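Local structure of endo-xylogalacturonan hydrolase A (Aspergillus tubingensis, 4C2L) at residues C42-T47 with S66-D71; V284-F289 with T321-S326. The protein cleaves the galacturonic acid backbone of xylogalacturonan, the xylose-substituted galacturonan found in the hairy regions of pectin. All coordinates share one frame; numbering follows the deposited sequence.

Contact 1 (C42-T47 with S66-D71); sequences CGNGGT and SCSDCD. With SO4 (sulfate ion), chain K.
Gly43 O accepts a nearly straight hydrogen bond from Ser68 N (2.8 Å, N-H...O 169°), the donor tilted from the carbonyl plane, and the same oxygen lies 3.2 Å from Cys70 CB. A weak, bent return bond runs from Gly45 N to Ser68 O, so Asn44, the centre of an inverse gamma turn, is bracketed by backbone bonds to Ser68. Further on, Asp71 N donates to Gly46 O at 2.9 Å. The glycines suit these places: at Gly43 a beta carbon would point toward 66-71 and press on Ser66 O, and Gly45 has a positive phi of 85°.

Side chains meet mostly through water. Asn44 has its CG anti to the backbone N (chi1 -168°). Its OD1 lies 3.9 Å from Ser68 OG; one water sits within hydrogen-bonding distance of OD1 and Ser68 O, and another links OD1 to Ser68 OG. The amide's other end, ND2, donates to O2 of a sulfate ion at 3.1 Å, an ion probably from the crystallisation liquor. A third water bridges Gly46 O and Asp69 O. Thr47 and Asp71 run alongside each other from the same face, Thr47 OG1 3.9 Å from Asp71 CB and Thr47 CG2 3.4 Å from Asp71 O; a water joins the hydroxyl to Asp71 OD2. The carboxylate is held from beyond the segments by a salt bridge to Arg105 and a hydrogen bond from Gln73.

The Cys67-Cys70 disulfide (SG-SG 2.0 Å) closes the 66-71 turn, while Cys42 is tied to Cys19. Leu39 of helix 32-42 touches Ser66 and Cys70, and Leu102 of strand 102-105 packs on both half-cystines. The Thr47-Asp71 bridge starts the parallel pairing of strands 47-50 and 70-74 near the N-terminal end of the family's parallel beta-helix.

Contact 2 (V284-F289 with T321-S326); sequences VTFNDF and TDIVVS. With SO4 (sulfate ion), chain I.
The Phe286 ring meets the 321-326 segment at its edge: Val324 O lies near the ring plane, 3.7 Å from CD1, and Ile323 CG2 is also at the edge, 4.2 Å from CE1. Val325 CG2 approaches CD1 obliquely, and Phe289 CZ is in plane at the rim. Beyond the segments, Phe298 makes an edge-to-face contact with this ring. Phe286 is on the face of Val284, Ile323 and Val325, its CG anti to the carbonyl carbon (chi1 -57°); there Ile323 CD1 reaches Val284 CB at 4.0 Å.

On the other face, Thr285 OG1 lies 3.7 Å from Val324 CB, and a water donates to that hydroxyl and to Asp322 O. Ser326 OG donates to Asn287 OD1 at 2.7 Å, while Asn287 ND2 serves Thr254 and O4 of a sulfate probably from the crystallisation liquor.

Strands 284-287 and 323-326 run parallel, 4° apart with axes 4.7 Å from each other. Val324 N to Val284 O, Phe286 N to Val324 O and Ser326 N to Phe286 O form the middle of the ladder. Such in-register pairing of successive PbH1 repeats is characteristic of the right-handed parallel beta-helix of glycoside hydrolase family 28.

From the N terminus, contact 1 comes first: the chain leaves helix 32-42, passes through strands 47-50 and 55-58, and returns at 66-71 to lie beside 42-47, closing a loop with 18 residues between the segments. Contact 2 closes a longer one, with 31 residues between 284-289 and 321-326, including strand 296-301 and helix 308-313. The loops are in series, neither nested nor crossed. The centres of contact 1 and contact 2 are about 39 Å apart. No atoms of contact 1 and contact 2 touch, the nearest being about 30 Å apart. Both nevertheless join neighbouring strands of the parallel beta-helix: contact 1 near its N-terminal end, contact 2 between the fourth and fifth PbH1 repeats.

Contact 1 (C42-T47 with S66-D71)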
ATOM      1  N   CYS A  42      14.773  27.696  -2.375  1.00 21.01           N
ATOM      2  CA  CYS A  42      13.375  28.147  -2.454  1.00 23.51           C
ATOM      3  C   CYS A  42      12.399  27.445  -1.507  1.00 24.61           C
ATOM      4  O   CYS A  42      11.246  27.876  -1.378  1.00 25.44           O
ATOM      5  CB  CYS A  42      12.856  28.014  -3.886  1.00 25.51           C
ATOM      6  SG  CYS A  42      13.409  29.350  -4.966  1.00 31.20           S
ATOM      7  N   GLY A  43      12.848  26.381  -0.847  1.00 23.66           N
ATOM      8  CA  GLY A  43      11.952  25.493  -0.098  1.00 23.84           C
ATOM      9  C   GLY A  43      11.400  25.997   1.220  1.00 24.16           C
ATOM     10  O   GLY A  43      10.537  25.348   1.805  1.00 23.53           O
ATOM     11  N   ASN A  44      11.897  27.138   1.698  1.00 24.73           N
ATOM     12  CA  ASN A  44      11.325  27.776   2.873  1.00 25.66           C
ATOM     13  C   ASN A  44      10.141  28.644   2.447  1.00 24.78           C
ATOM     14  O   ASN A  44      10.254  29.865   2.299  1.00 24.44           O
ATOM     15  CB  ASN A  44      12.372  28.576   3.664  1.00 29.84           C
ATOM     16  CG  ASN A  44      11.869  29.001   5.039  1.00 32.54           C
ATOM     17  OD1 ASN A  44      10.886  28.465   5.546  1.00 34.99           O
ATOM     18  ND2 ASN A  44      12.545  29.971   5.649  1.00 36.73           N
ATOM     19  N   GLY A  45       9.012  27.992   2.201  1.00 22.70           N
ATOM     20  CA  GLY A  45       7.802  28.692   1.802  1.00 21.18           C
ATOM     21  C   GLY A  45       7.657  28.993   0.323  1.00 21.47           C
ATOM     22  O   GLY A  45       6.693  29.640  -0.086  1.00 22.86           O
ATOM     23  N   GLY A  46       8.598  28.523  -0.489  1.00 20.33           N
ATOM     24  CA  GLY A  46       8.595  28.803  -1.919  1.00 20.23           C
ATOM     25  C   GLY A  46       8.204  27.629  -2.793  1.00 20.48           C
ATOM     26  O   GLY A  46       7.589  26.650  -2.331  1.00 20.85           O
ATOM     27  N   THR A  47       8.574  27.727  -4.065  1.00 19.49           N
ATOM     28  CA  THR A  47       8.148  26.779  -5.075  1.00 19.13           C
ATOM     29  C   THR A  47       9.322  26.306  -5.917  1.00 18.75           C
ATOM     30  O   THR A  47      10.210  27.091  -6.273  1.00 17.96           O
ATOM     31  CB  THR A  47       7.066  27.397  -5.970  1.00 19.46           C
ATOM     32  OG1 THR A  47       6.001  27.847  -5.131  1.00 21.43           O
ATOM     33  CG2 THR A  47       6.525  26.385  -6.989  1.00 19.01           C
ATOM     34  N   SER A  66      14.755  19.801   3.060  1.00 17.69           N
ATOM     35  CA  SER A  66      14.827  21.262   3.209  1.00 19.33           C
ATOM     36  C   SER A  66      13.482  21.943   2.934  1.00 19.76           C
ATOM     37  O   SER A  66      13.352  23.160   3.041  1.00 19.81           O
ATOM     38  CB  SER A  66      15.931  21.843   2.334  1.00 21.05           C
ATOM     39  OG  SER A  66      15.584  21.681   0.987  1.00 23.68           O
ATOM     40  N   CYS A  67      12.482  21.148   2.584  1.00 19.12           N
ATOM     41  CA  CYS A  67      11.147  21.661   2.345  1.00 19.37           C
ATOM     42  C   CYS A  67      10.533  22.103   3.666  1.00 19.04           C
ATOM     43  O   CYS A  67      10.498  21.343   4.619  1.00 17.64           O
ATOM     44  CB  CYS A  67      10.281  20.561   1.743  1.00 21.36           C
ATOM     45  SG  CYS A  67       8.569  21.072   1.522  1.00 26.30           S
ATOM     46  N   SER A  68      10.040  23.334   3.714  1.00 19.41           N
ATOM     47  CA  SER A  68       9.265  23.791   4.870  1.00 19.55           C
ATOM     48  C   SER A  68       8.144  24.659   4.312  1.00 19.41           C
ATOM     49  O   SER A  68       8.369  25.804   3.920  1.00 19.10           O
ATOM     50  CB  SER A  68      10.171  24.575   5.826  1.00 21.09           C
ATOM     51  OG  SER A  68       9.437  25.089   6.915  1.00 23.98           O
ATOM     52  N   ASP A  69       6.946  24.090   4.241  1.00 19.50           N
ATOM     53  CA  ASP A  69       5.805  24.725   3.554  1.00 21.88           C
ATOM     54  C   ASP A  69       6.152  25.025   2.108  1.00 21.76           C
ATOM     55  O   ASP A  69       5.862  26.114   1.595  1.00 22.90           O
ATOM     56  CB  ASP A  69       5.353  25.999   4.284  1.00 24.67           C
ATOM     57  CG  ASP A  69       4.970  25.733   5.720  1.00 29.62           C
ATOM     58  OD1 ASP A  69       4.102  24.865   5.947  1.00 31.30           O
ATOM     59  OD2 ASP A  69       5.545  26.382   6.632  1.00 35.09           O
ATOM     60  N   CYS A  70       6.796  24.061   1.457  1.00 20.46           N
ATOM     61  CA  CYS A  70       7.239  24.239   0.085  1.00 19.95           C
ATOM     62  C   CYS A  70       6.240  23.605  -0.863  1.00 18.79           C
ATOM     63  O   CYS A  70       5.419  22.767  -0.465  1.00 18.12           O
ATOM     64  CB  CYS A  70       8.634  23.638  -0.129  1.00 23.29           C
ATOM     65  SG  CYS A  70       8.627  21.851  -0.338  1.00 28.29           S
ATOM     66  N   ASP A  71       6.317  24.014  -2.118  1.00 17.43           N
ATOM     67  CA  ASP A  71       5.466  23.479  -3.170  1.00 17.25           C
ATOM     68  C   ASP A  71       6.375  22.971  -4.291  1.00 16.62           C
ATOM     69  O   ASP A  71       7.103  23.748  -4.913  1.00 16.63           O
ATOM     70  CB  ASP A  71       4.515  24.589  -3.646  1.00 18.72           C
ATOM     71  CG  ASP A  71       3.571  24.154  -4.765  1.00 20.54           C
ATOM     72  OD1 ASP A  71       3.355  22.938  -5.003  1.00 20.64           O
ATOM     73  OD2 ASP A  71       3.011  25.071  -5.408  1.00 22.05           O
TER
HETATM   74  S   SO4 K1413      13.796  32.511   2.662  1.00 87.37           S
HETATM   75  O1  SO4 K1413      12.529  32.081   2.024  1.00 87.30           O
HETATM   76  O2  SO4 K1413      14.260  31.451   3.583  1.00 83.13           O
HETATM   77  O3  SO4 K1413      13.565  33.761   3.423  1.00 87.65           O
HETATM   78  O4  SO4 K1413      14.818  32.758   1.619  1.00 84.80           O
HETATM   79  O   HOH W   1       8.117  28.039   5.952  1.00 35.34           O
HETATM   80  O   HOH W   2      10.998  27.470   8.145  1.00 46.24           O
HETATM   81  O   HOH W   3       4.849  27.022  -0.840  1.00 38.58           O
HETATM   82  O   HOH W   4       3.226  27.545  -5.087  1.00 29.98           O

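Contact 2 (V284-F289 with T321-S326)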
ATOM      1  N   VAL A 284     -12.545  -0.973  11.889  1.00 12.70           N
ATOM      2  CA  VAL A 284     -12.127  -0.970  10.496  1.00 12.63           C
ATOM      3  C   VAL A 284     -13.351  -1.267   9.650  1.00 13.11           C
ATOM      4  O   VAL A 284     -14.000  -2.287   9.831  1.00 12.51           O
ATOM      5  CB  VAL A 284     -11.014  -1.994  10.229  1.00 12.75           C
ATOM      6  CG1 VAL A 284     -10.674  -2.028   8.745  1.00 12.53           C
ATOM      7  CG2 VAL A 284      -9.776  -1.652  11.066  1.00 12.29           C
ATOM      8  N   THR A 285     -13.648  -0.368   8.717  1.00 13.46           N
ATOM      9  CA  THR A 285     -14.782  -0.577   7.817  1.00 14.09           C
ATOM     10  C   THR A 285     -14.318  -0.675   6.366  1.00 14.43           C
ATOM     11  O   THR A 285     -13.553   0.172   5.905  1.00 14.35           O
ATOM     12  CB  THR A 285     -15.769   0.596   7.931  1.00 15.36           C
ATOM     13  OG1 THR A 285     -16.335   0.604   9.245  1.00 17.20           O
ATOM     14  CG2 THR A 285     -16.903   0.460   6.881  1.00 15.35           C
ATOM     15  N   PHE A 286     -14.810  -1.698   5.671  1.00 13.64           N
ATOM     16  CA  PHE A 286     -14.589  -1.884   4.249  1.00 13.94           C
ATOM     17  C   PHE A 286     -15.987  -1.739   3.649  1.00 14.52           C
ATOM     18  O   PHE A 286     -16.843  -2.604   3.857  1.00 14.63           O
ATOM     19  CB  PHE A 286     -14.077  -3.286   3.945  1.00 14.18           C
ATOM     20  CG  PHE A 286     -12.807  -3.677   4.670  1.00 14.53           C
ATOM     21  CD1 PHE A 286     -12.866  -4.283   5.930  1.00 14.93           C
ATOM     22  CD2 PHE A 286     -11.559  -3.500   4.072  1.00 15.41           C
ATOM     23  CE1 PHE A 286     -11.696  -4.675   6.585  1.00 14.17           C
ATOM     24  CE2 PHE A 286     -10.388  -3.888   4.724  1.00 15.23           C
ATOM     25  CZ  PHE A 286     -10.462  -4.481   5.980  1.00 15.52           C
ATOM     26  N   ASN A 287     -16.209  -0.653   2.920  1.00 14.91           N
ATOM     27  CA  ASN A 287     -17.539  -0.329   2.384  1.00 15.37           C
ATOM     28  C   ASN A 287     -17.546  -0.143   0.867  1.00 16.56           C
ATOM     29  O   ASN A 287     -16.594   0.395   0.302  1.00 15.55           O
ATOM     30  CB  ASN A 287     -18.054   0.949   3.046  1.00 16.46           C
ATOM     31  CG  ASN A 287     -19.448   1.324   2.579  1.00 17.24           C
ATOM     32  OD1 ASN A 287     -20.415   0.582   2.799  1.00 17.15           O
ATOM     33  ND2 ASN A 287     -19.563   2.484   1.931  1.00 17.41           N
ATOM     34  N   ASP A 288     -18.622  -0.572   0.207  1.00 17.26           N
ATOM     35  CA  ASP A 288     -18.801  -0.264  -1.222  1.00 18.83           C
ATOM     36  C   ASP A 288     -17.629  -0.780  -2.063  1.00 17.61           C
ATOM     37  O   ASP A 288     -16.930   0.000  -2.736  1.00 16.94           O
ATOM     38  CB  ASP A 288     -18.957   1.250  -1.425  1.00 21.47           C
ATOM     39  CG  ASP A 288     -20.369   1.749  -1.168  1.00 26.38           C
ATOM     40  OD1 ASP A 288     -21.264   0.944  -0.808  1.00 29.58           O
ATOM     41  OD2 ASP A 288     -20.590   2.972  -1.325  1.00 29.58           O
ATOM     42  N   PHE A 289     -17.401  -2.083  -2.001  1.00 15.84           N
ATOM     43  CA  PHE A 289     -16.391  -2.734  -2.821  1.00 16.84           C
ATOM     44  C   PHE A 289     -17.026  -3.404  -4.016  1.00 18.55           C
ATOM     45  O   PHE A 289     -18.070  -4.067  -3.899  1.00 18.47           O
ATOM     46  CB  PHE A 289     -15.633  -3.809  -2.052  1.00 14.97           C
ATOM     47  CG  PHE A 289     -14.476  -3.292  -1.233  1.00 14.68           C
ATOM     48  CD1 PHE A 289     -14.662  -2.305  -0.264  1.00 14.89           C
ATOM     49  CD2 PHE A 289     -13.206  -3.838  -1.398  1.00 14.72           C
ATOM     50  CE1 PHE A 289     -13.595  -1.845   0.504  1.00 14.44           C
ATOM     51  CE2 PHE A 289     -12.127  -3.382  -0.633  1.00 14.24           C
ATOM     52  CZ  PHE A 289     -12.324  -2.395   0.321  1.00 14.18           C
ATOM     53  N   THR A 321     -12.121  -6.179  16.611  1.00 14.36           N
ATOM     54  CA  THR A 321     -13.417  -5.674  17.063  1.00 15.46           C
ATOM     55  C   THR A 321     -13.924  -4.582  16.137  1.00 15.86           C
ATOM     56  O   THR A 321     -13.124  -3.832  15.546  1.00 14.71           O
ATOM     57  CB  THR A 321     -13.363  -5.132  18.520  1.00 16.54           C
ATOM     58  OG1 THR A 321     -12.370  -4.107  18.612  1.00 17.23           O
ATOM     59  CG2 THR A 321     -13.047  -6.245  19.518  1.00 16.59           C
ATOM     60  N   ASP A 322     -15.250  -4.498  16.012  1.00 15.46           N
ATOM     61  CA  ASP A 322     -15.899  -3.483  15.182  0.50 15.78           C
ATOM     62  C   ASP A 322     -15.310  -3.468  13.776  1.00 15.45           C
ATOM     63  O   ASP A 322     -14.956  -2.407  13.230  1.00 15.36           O
ATOM     64  CB  ASP A 322     -15.834  -2.101  15.840  0.50 17.07           C
ATOM     65  CG  ASP A 322     -16.718  -2.003  17.062  0.50 18.12           C
ATOM     66  OD1 ASP A 322     -17.914  -2.338  16.956  0.50 19.28           O
ATOM     67  OD2 ASP A 322     -16.227  -1.597  18.129  0.50 18.96           O
ATOM     68  N   ILE A 323     -15.216  -4.658  13.196  1.00 14.47           N
ATOM     69  CA  ILE A 323     -14.822  -4.809  11.793  1.00 14.49           C
ATOM     70  C   ILE A 323     -16.127  -4.869  11.010  1.00 14.32           C
ATOM     71  O   ILE A 323     -17.012  -5.664  11.324  1.00 14.24           O
ATOM     72  CB  ILE A 323     -14.000  -6.084  11.521  1.00 14.67           C
ATOM     73  CG1 ILE A 323     -12.867  -6.261  12.556  1.00 14.95           C
ATOM     74  CG2 ILE A 323     -13.498  -6.096  10.064  1.00 14.79           C
ATOM     75  CD1 ILE A 323     -11.841  -5.144  12.613  1.00 15.00           C
ATOM     76  N   VAL A 324     -16.258  -3.995  10.022  1.00 13.67           N
ATOM     77  CA  VAL A 324     -17.498  -3.932   9.240  1.00 14.22           C
ATOM     78  C   VAL A 324     -17.166  -4.146   7.770  1.00 14.92           C
ATOM     79  O   VAL A 324     -16.269  -3.490   7.224  1.00 14.72           O
ATOM     80  CB  VAL A 324     -18.214  -2.586   9.447  1.00 14.64           C
ATOM     81  CG1 VAL A 324     -19.417  -2.471   8.500  1.00 15.04           C
ATOM     82  CG2 VAL A 324     -18.637  -2.439  10.910  1.00 14.41           C
ATOM     83  N   VAL A 325     -17.889  -5.069   7.146  1.00 15.04           N
ATOM     84  CA  VAL A 325     -17.740  -5.349   5.721  1.00 15.57           C
ATOM     85  C   VAL A 325     -19.137  -5.093   5.171  1.00 16.90           C
ATOM     86  O   VAL A 325     -20.079  -5.832   5.497  1.00 18.41           O
ATOM     87  CB  VAL A 325     -17.288  -6.808   5.491  1.00 15.54           C
ATOM     88  CG1 VAL A 325     -17.323  -7.209   4.017  1.00 16.25           C
ATOM     89  CG2 VAL A 325     -15.902  -7.047   6.068  1.00 16.26           C
ATOM     90  N   SER A 326     -19.282  -4.043   4.372  1.00 16.52           N
ATOM     91  CA  SER A 326     -20.611  -3.636   3.899  1.00 17.65           C
ATOM     92  C   SER A 326     -20.636  -3.314   2.413  1.00 18.13           C
ATOM     93  O   SER A 326     -19.710  -2.694   1.892  1.00 16.66           O
ATOM     94  CB  SER A 326     -21.131  -2.445   4.707  1.00 18.35           C
ATOM     95  OG  SER A 326     -20.201  -1.357   4.732  1.00 19.30           O
TER
HETATM   96  S   SO4 I1411     -23.319   3.986   0.543  1.00 73.37           S
HETATM   97  O1  SO4 I1411     -23.397   3.478  -0.845  1.00 70.68           O
HETATM   98  O2  SO4 I1411     -24.309   3.270   1.382  1.00 72.09           O
HETATM   99  O3  SO4 I1411     -23.618   5.436   0.561  1.00 74.05           O
HETATM  100  O4  SO4 I1411     -21.958   3.762   1.077  1.00 68.12           O
HETATM  101  O   HOH W   5     -16.069  -0.203  11.906  1.00 22.59           O